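Local coordinates for protein alcohol oxidase (PDB 6F74) that is a VAO-type flavoprotein that binds FAD and probably acts as an oxygen-dependent oxidase, at residues Y216-G230 / D414-H426. Numbering follows the deposited sequence.
Sequences YTVAQANNVIAVGGG and DYWSFYWAESGLH. With FAD (flavin-adenine dinucleotide), chain I.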
loop_
_atom_site.group_PDB
_atom_site.type_symbol
_atom_site.label_atom_id
_atom_site.label_comp_id
_atom_site.label_asym_id
_atom_site.label_seq_id
_atom_site.Cartn_x
_atom_site.Cartn_y
_atom_site.Cartn_z
ATOM N N TYR A 216 -6.881 -14.288 -6.656
ATOM C CA TYR A 216 -8.018 -14.006 -7.523
ATOM C C TYR A 216 -8.377 -15.138 -8.493
ATOM O O TYR A 216 -9.541 -15.378 -8.775
ATOM C CB TYR A 216 -7.729 -12.720 -8.314
ATOM C CG TYR A 216 -7.834 -11.405 -7.546
ATOM C CD1 TYR A 216 -8.427 -11.307 -6.275
ATOM C CD2 TYR A 216 -7.399 -10.232 -8.147
ATOM C CE1 TYR A 216 -8.547 -10.097 -5.623
ATOM C CE2 TYR A 216 -7.517 -9.013 -7.506
ATOM C CZ TYR A 216 -8.090 -8.937 -6.257
ATOM O OH TYR A 216 -8.218 -7.701 -5.666
ATOM N N THR A 217 -7.366 -15.810 -9.024
ATOM C CA THR A 217 -7.588 -16.952 -9.927
ATOM C C THR A 217 -8.392 -18.081 -9.250
ATOM O O THR A 217 -9.274 -18.676 -9.850
ATOM C CB THR A 217 -6.216 -17.471 -10.416
ATOM O OG1 THR A 217 -5.596 -16.448 -11.190
ATOM C CG2 THR A 217 -6.327 -18.767 -11.247
ATOM N N VAL A 218 -8.085 -18.354 -7.987
ATOM C CA VAL A 218 -8.798 -19.386 -7.214
ATOM C C VAL A 218 -10.198 -18.929 -6.810
ATOM O O VAL A 218 -11.159 -19.714 -6.857
ATOM C CB VAL A 218 -7.966 -19.832 -5.994
ATOM C CG1 VAL A 218 -8.749 -20.800 -5.113
ATOM C CG2 VAL A 218 -6.682 -20.510 -6.478
ATOM N N ALA A 219 -10.333 -17.678 -6.384
ATOM C CA ALA A 219 -11.659 -17.136 -6.049
ATOM C C ALA A 219 -12.609 -17.182 -7.264
ATOM O O ALA A 219 -13.794 -17.599 -7.161
ATOM C CB ALA A 219 -11.532 -15.721 -5.530
ATOM N N GLN A 220 -12.065 -16.812 -8.418
ATOM C CA GLN A 220 -12.814 -16.861 -9.673
ATOM C C GLN A 220 -13.222 -18.268 -10.061
ATOM O O GLN A 220 -14.365 -18.508 -10.429
ATOM C CB GLN A 220 -12.021 -16.191 -10.783
ATOM C CG GLN A 220 -12.767 -16.082 -12.109
ATOM C CD GLN A 220 -12.274 -14.928 -12.994
ATOM O OE1 GLN A 220 -11.485 -14.064 -12.572
ATOM N NE2 GLN A 220 -12.770 -14.892 -14.238
ATOM N N ALA A 221 -12.307 -19.217 -9.922
ATOM C CA ALA A 221 -12.622 -20.627 -10.209
ATOM C C ALA A 221 -13.729 -21.156 -9.309
ATOM O O ALA A 221 -14.424 -22.068 -9.683
ATOM C CB ALA A 221 -11.367 -21.481 -10.055
ATOM N N ASN A 222 -13.884 -20.569 -8.126
ATOM C CA ASN A 222 -14.880 -21.006 -7.162
ATOM C C ASN A 222 -16.076 -20.073 -7.028
ATOM O O ASN A 222 -16.851 -20.198 -6.067
ATOM C CB ASN A 222 -14.165 -21.232 -5.827
ATOM C CG ASN A 222 -13.227 -22.424 -5.889
ATOM O OD1 ASN A 222 -13.679 -23.570 -5.894
ATOM N ND2 ASN A 222 -11.931 -22.162 -5.978
ATOM N N ASN A 223 -16.251 -19.166 -8.002
ATOM C CA ASN A 223 -17.381 -18.240 -8.022
ATOM C C ASN A 223 -17.556 -17.460 -6.702
ATOM O O ASN A 223 -18.665 -17.319 -6.196
ATOM C CB ASN A 223 -18.664 -19.011 -8.388
ATOM C CG ASN A 223 -19.806 -18.099 -8.855
ATOM O OD1 ASN A 223 -19.585 -17.022 -9.397
ATOM N ND2 ASN A 223 -21.047 -18.555 -8.643
ATOM N N VAL A 224 -16.458 -16.988 -6.118
ATOM C CA VAL A 224 -16.558 -16.156 -4.917
ATOM C C VAL A 224 -15.763 -14.872 -5.100
ATOM O O VAL A 224 -14.973 -14.725 -6.036
ATOM C CB VAL A 224 -16.129 -16.896 -3.636
ATOM C CG1 VAL A 224 -17.031 -18.112 -3.388
ATOM C CG2 VAL A 224 -14.659 -17.301 -3.715
ATOM N N ILE A 225 -15.982 -13.952 -4.178
ATOM C CA ILE A 225 -15.334 -12.648 -4.180
ATOM C C ILE A 225 -14.264 -12.624 -3.106
ATOM O O ILE A 225 -14.563 -12.764 -1.925
ATOM C CB ILE A 225 -16.343 -11.513 -3.945
ATOM C CG1 ILE A 225 -17.386 -11.505 -5.072
ATOM C CG2 ILE A 225 -15.632 -10.154 -3.890
ATOM C CD1 ILE A 225 -18.494 -10.498 -4.903
ATOM N N ALA A 226 -13.022 -12.464 -3.539
ATOM C CA ALA A 226 -11.894 -12.229 -2.671
ATOM C C ALA A 226 -11.682 -10.723 -2.686
ATOM O O ALA A 226 -11.591 -10.101 -3.748
ATOM C CB ALA A 226 -10.648 -12.932 -3.205
ATOM N N VAL A 227 -11.617 -10.152 -1.487
ATOM C CA VAL A 227 -11.516 -8.724 -1.291
ATOM C C VAL A 227 -10.021 -8.354 -1.229
ATOM O O VAL A 227 -9.429 -8.327 -0.154
ATOM C CB VAL A 227 -12.285 -8.264 -0.028
ATOM C CG1 VAL A 227 -12.312 -6.745 0.059
ATOM C CG2 VAL A 227 -13.707 -8.755 -0.055
ATOM N N GLY A 228 -9.454 -8.093 -2.411
ATOM C CA GLY A 228 -8.047 -7.751 -2.589
ATOM C C GLY A 228 -7.934 -6.313 -3.046
ATOM O O GLY A 228 -8.910 -5.574 -3.044
ATOM N N GLY A 229 -6.746 -5.938 -3.482
ATOM C CA GLY A 229 -6.470 -4.605 -3.975
ATOM C C GLY A 229 -6.954 -4.380 -5.387
ATOM O O GLY A 229 -7.285 -5.305 -6.155
ATOM N N GLY A 230 -6.970 -3.106 -5.740
ATOM C CA GLY A 230 -7.324 -2.676 -7.089
ATOM C C GLY A 230 -6.265 -3.065 -8.097
ATOM O O GLY A 230 -6.568 -3.171 -9.287
ATOM N N ASP A 414 -21.387 -10.216 -13.171
ATOM C CA ASP A 414 -20.763 -10.757 -11.942
ATOM C C ASP A 414 -19.628 -9.874 -11.488
ATOM O O ASP A 414 -19.278 -8.894 -12.163
ATOM C CB ASP A 414 -20.285 -12.242 -12.106
ATOM C CG ASP A 414 -18.847 -12.364 -12.602
ATOM O OD1 ASP A 414 -18.572 -11.916 -13.727
ATOM O OD2 ASP A 414 -17.990 -12.913 -11.875
ATOM N N TYR A 415 -19.050 -10.192 -10.341
ATOM C CA TYR A 415 -17.971 -9.399 -9.816
ATOM C C TYR A 415 -16.723 -9.396 -10.726
ATOM O O TYR A 415 -16.080 -8.356 -10.935
ATOM C CB TYR A 415 -17.582 -9.890 -8.419
ATOM C CG TYR A 415 -16.480 -9.057 -7.830
ATOM C CD1 TYR A 415 -16.751 -7.773 -7.347
ATOM C CD2 TYR A 415 -15.169 -9.519 -7.783
ATOM C CE1 TYR A 415 -15.764 -6.989 -6.792
ATOM C CE2 TYR A 415 -14.154 -8.737 -7.251
ATOM C CZ TYR A 415 -14.455 -7.464 -6.759
ATOM O OH TYR A 415 -13.481 -6.670 -6.210
ATOM N N TRP A 416 -16.352 -10.570 -11.227
ATOM C CA TRP A 416 -15.065 -10.711 -11.889
ATOM C C TRP A 416 -14.981 -10.097 -13.260
ATOM O O TRP A 416 -13.930 -9.532 -13.585
ATOM C CB TRP A 416 -14.614 -12.158 -11.920
ATOM C CG TRP A 416 -14.359 -12.634 -10.537
ATOM C CD1 TRP A 416 -15.113 -13.521 -9.830
ATOM C CD2 TRP A 416 -13.331 -12.188 -9.663
ATOM N NE1 TRP A 416 -14.603 -13.663 -8.568
ATOM C CE2 TRP A 416 -13.503 -12.861 -8.443
ATOM C CE3 TRP A 416 -12.277 -11.271 -9.787
ATOM C CZ2 TRP A 416 -12.664 -12.654 -7.356
ATOM C CZ3 TRP A 416 -11.445 -11.065 -8.702
ATOM C CH2 TRP A 416 -11.646 -11.749 -7.500
ATOM N N SER A 417 -16.046 -10.175 -14.055
ATOM C CA SER A 417 -16.056 -9.470 -15.349
ATOM C C SER A 417 -15.972 -7.951 -15.094
ATOM O O SER A 417 -15.282 -7.226 -15.826
ATOM C CB SER A 417 -17.298 -9.827 -16.174
ATOM O OG SER A 417 -18.503 -9.389 -15.533
ATOM N N PHE A 418 -16.652 -7.496 -14.039
ATOM C CA PHE A 418 -16.577 -6.113 -13.582
ATOM C C PHE A 418 -15.151 -5.766 -13.160
ATOM O O PHE A 418 -14.618 -4.723 -13.555
ATOM C CB PHE A 418 -17.569 -5.824 -12.423
ATOM C CG PHE A 418 -17.050 -4.807 -11.439
ATOM C CD1 PHE A 418 -16.990 -3.464 -11.782
ATOM C CD2 PHE A 418 -16.546 -5.201 -10.197
ATOM C CE1 PHE A 418 -16.448 -2.522 -10.896
ATOM C CE2 PHE A 418 -16.008 -4.274 -9.314
ATOM C CZ PHE A 418 -15.965 -2.932 -9.655
ATOM N N TYR A 419 -14.558 -6.625 -12.335
ATOM C CA TYR A 419 -13.278 -6.328 -11.719
ATOM C C TYR A 419 -12.247 -6.082 -12.795
ATOM O O TYR A 419 -11.516 -5.091 -12.763
ATOM C CB TYR A 419 -12.792 -7.448 -10.788
ATOM C CG TYR A 419 -11.437 -7.142 -10.208
ATOM C CD1 TYR A 419 -11.302 -6.276 -9.116
ATOM C CD2 TYR A 419 -10.290 -7.613 -10.807
ATOM C CE1 TYR A 419 -10.045 -5.951 -8.607
ATOM C CE2 TYR A 419 -9.035 -7.296 -10.316
ATOM C CZ TYR A 419 -8.916 -6.463 -9.214
ATOM O OH TYR A 419 -7.644 -6.119 -8.748
ATOM N N TRP A 420 -12.171 -7.014 -13.727
ATOM C CA TRP A 420 -11.131 -6.960 -14.750
ATOM C C TRP A 420 -11.357 -5.850 -15.774
ATOM O O TRP A 420 -10.393 -5.347 -16.360
ATOM C CB TRP A 420 -10.977 -8.319 -15.420
ATOM C CG TRP A 420 -10.423 -9.373 -14.437
ATOM C CD1 TRP A 420 -11.065 -10.486 -13.951
ATOM C CD2 TRP A 420 -9.138 -9.364 -13.825
ATOM N NE1 TRP A 420 -10.248 -11.168 -13.078
ATOM C CE2 TRP A 420 -9.050 -10.513 -13.007
ATOM C CE3 TRP A 420 -8.023 -8.504 -13.915
ATOM C CZ2 TRP A 420 -7.905 -10.818 -12.268
ATOM C CZ3 TRP A 420 -6.888 -8.804 -13.190
ATOM C CH2 TRP A 420 -6.829 -9.961 -12.380
ATOM N N ALA A 421 -12.612 -5.475 -15.986
ATOM C CA ALA A 421 -12.947 -4.393 -16.891
ATOM C C ALA A 421 -12.650 -3.022 -16.280
ATOM O O ALA A 421 -12.132 -2.179 -16.949
ATOM C CB ALA A 421 -14.408 -4.494 -17.290
ATOM N N GLU A 422 -12.987 -2.833 -15.010
ATOM C CA GLU A 422 -12.951 -1.531 -14.357
ATOM C C GLU A 422 -11.785 -1.336 -13.402
ATOM O O GLU A 422 -11.504 -0.211 -12.984
ATOM C CB GLU A 422 -14.258 -1.338 -13.601
ATOM C CG GLU A 422 -15.497 -1.461 -14.492
ATOM C CD GLU A 422 -15.754 -0.241 -15.353
ATOM O OE1 GLU A 422 -15.077 0.819 -15.170
ATOM O OE2 GLU A 422 -16.640 -0.319 -16.226
ATOM N N SER A 423 -11.105 -2.424 -13.045
ATOM C CA SER A 423 -10.030 -2.394 -12.038
ATOM C C SER A 423 -8.941 -3.385 -12.505
ATOM O O SER A 423 -8.744 -3.552 -13.717
ATOM C CB SER A 423 -10.618 -2.647 -10.626
ATOM O OG SER A 423 -9.632 -2.772 -9.594
ATOM N N GLY A 424 -8.236 -4.041 -11.589
ATOM C CA GLY A 424 -7.184 -4.984 -11.973
ATOM C C GLY A 424 -6.062 -4.229 -12.687
ATOM O O GLY A 424 -5.658 -4.591 -13.789
ATOM N N LEU A 425 -5.599 -3.161 -12.047
ATOM C CA LEU A 425 -4.668 -2.229 -12.671
ATOM C C LEU A 425 -3.221 -2.731 -12.629
ATOM O O LEU A 425 -2.793 -3.423 -11.673
ATOM C CB LEU A 425 -4.771 -0.854 -12.000
ATOM C CG LEU A 425 -6.161 -0.192 -11.988
ATOM C CD1 LEU A 425 -6.147 1.119 -11.246
ATOM C CD2 LEU A 425 -6.730 0.010 -13.414
ATOM N N HIS A 426 -2.495 -2.379 -13.679
ATOM C CA HIS A 426 -1.074 -2.673 -13.809
ATOM C C HIS A 426 -0.462 -1.367 -14.365
ATOM O O HIS A 426 0.107 -1.344 -15.445
ATOM C CB HIS A 426 -0.898 -3.816 -14.811
ATOM C CG HIS A 426 0.469 -4.426 -14.798
ATOM N ND1 HIS A 426 1.615 -3.794 -15.268
ATOM C CD2 HIS A 426 0.865 -5.646 -14.364
ATOM C CE1 HIS A 426 2.660 -4.587 -15.079
ATOM N NE2 HIS A 426 2.223 -5.742 -14.593
HETATM P PA FAD I . 6.433 -5.467 0.656
HETATM O O1A FAD I . 7.282 -4.265 0.251
HETATM O O2A FAD I . 6.941 -6.811 0.240
HETATM O O5B FAD I . 6.260 -5.405 2.224
HETATM C C5B FAD I . 5.565 -4.333 2.799
HETATM C C4B FAD I . 5.793 -4.346 4.300
HETATM O O4B FAD I . 5.213 -5.543 4.792
HETATM C C3B FAD I . 7.229 -4.377 4.758
HETATM O O3B FAD I . 7.278 -3.759 6.049
HETATM C C2B FAD I . 7.531 -5.842 4.954
HETATM O O2B FAD I . 8.475 -6.138 5.991
HETATM C C1B FAD I . 6.194 -6.377 5.390
HETATM N N9A FAD I . 5.893 -7.762 5.010
HETATM C C8A FAD I . 5.657 -8.220 3.773
HETATM N N7A FAD I . 5.375 -9.537 3.794
HETATM C C5A FAD I . 5.423 -9.917 5.067
HETATM C C6A FAD I . 5.206 -11.189 5.756
HETATM N N6A FAD I . 4.884 -12.260 4.996
HETATM N N1A FAD I . 5.357 -11.205 7.107
HETATM C C2A FAD I . 5.685 -10.083 7.798
HETATM N N3A FAD I . 5.877 -8.868 7.221
HETATM C C4A FAD I . 5.753 -8.747 5.874
HETATM N N1 FAD I . -2.755 -0.823 -1.501
HETATM C C2 FAD I . -4.105 -0.793 -1.430
HETATM O O2 FAD I . -4.650 -0.734 -0.297
HETATM N N3 FAD I . -4.882 -0.853 -2.530
HETATM C C4 FAD I . -4.371 -0.909 -3.772
HETATM O O4 FAD I . -5.093 -0.944 -4.790
HETATM C C4X FAD I . -2.903 -0.926 -3.939
HETATM N N5 FAD I . -2.333 -0.973 -5.160
HETATM C C5X FAD I . -0.982 -0.997 -5.281
HETATM C C6 FAD I . -0.410 -1.065 -6.551
HETATM C C7 FAD I . 0.962 -1.111 -6.728
HETATM C C7M FAD I . 1.411 -1.158 -8.168
HETATM C C8 FAD I . 1.856 -1.104 -5.535
HETATM C C8M FAD I . 3.372 -1.200 -5.637
HETATM C C9 FAD I . 1.290 -1.011 -4.267
HETATM C C9A FAD I . -0.101 -0.966 -4.075
HETATM N N10 FAD I . -0.715 -0.905 -2.793
HETATM C C10 FAD I . -2.113 -0.876 -2.700
HETATM C "C1'" FAD I . 0.061 -0.780 -1.537
HETATM C "C2'" FAD I . 0.331 -1.990 -0.706
HETATM O "O2'" FAD I . -0.828 -2.222 0.091
HETATM C "C3'" FAD I . 1.511 -1.707 0.231
HETATM O "O3'" FAD I . 2.647 -1.194 -0.487
HETATM C "C4'" FAD I . 1.913 -2.943 1.024
HETATM O "O4'" FAD I . 3.006 -2.621 1.889
HETATM C "C5'" FAD I . 2.283 -4.095 0.102
HETATM O "O5'" FAD I . 2.644 -5.238 0.858
HETATM P P FAD I . 3.674 -6.191 0.127
HETATM O O1P FAD I . 3.208 -6.466 -1.276
HETATM O O2P FAD I . 3.931 -7.324 1.064
HETATM O O3P FAD I . 4.952 -5.201 0.048
HETATM O O HOH W 1 -11.274 -7.687 -5.063
#
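Trp416 turns the edge of its six-membered ring to the face of Tyr216, with CH2 3.5 Å from Tyr216 CD1. The Tyr216 ring in turn sets its own edge on the face of Tyr419, planes 71° apart. Three aromatic rings thus form one cluster. The Trp416 indole is sandwiched: Gln220 CB lies over one face, 4.1 Å from the centroid of the five-membered ring, and Tyr415 covers the other. Ile225 CG2 sits over the centre of the Tyr415 ring. Trp416 CG stands anti to the carbonyl carbon (chi1 -65°), which carries the indole toward helix 216-221; NE1 then donates to Val224 O, 2.8 Å away and close to the indole plane. Replacing Trp416 by an alanine is likely to leave Val224 O without this donor and open a gap between Tyr216 and Gln220. The contact joins the FAD-binding domain of this VAO-type fold to helix 415-422, which follows strand 403-412 of the seven-stranded antiparallel sheet. Asp414 caps that helix at its N-terminus. Toward the flavin, Gly229 O accepts from both Tyr216 OH and Tyr419 OH, the latter at 2.7 Å. Gly230 O takes Leu425 N at 2.9 Å and Ser423 OG on a lone pair. The same glycine donates from N to FAD O4 at 3.0 Å. On the solvent side, Gln220 OE1 accepts from Trp420 NE1 at 3.2 Å.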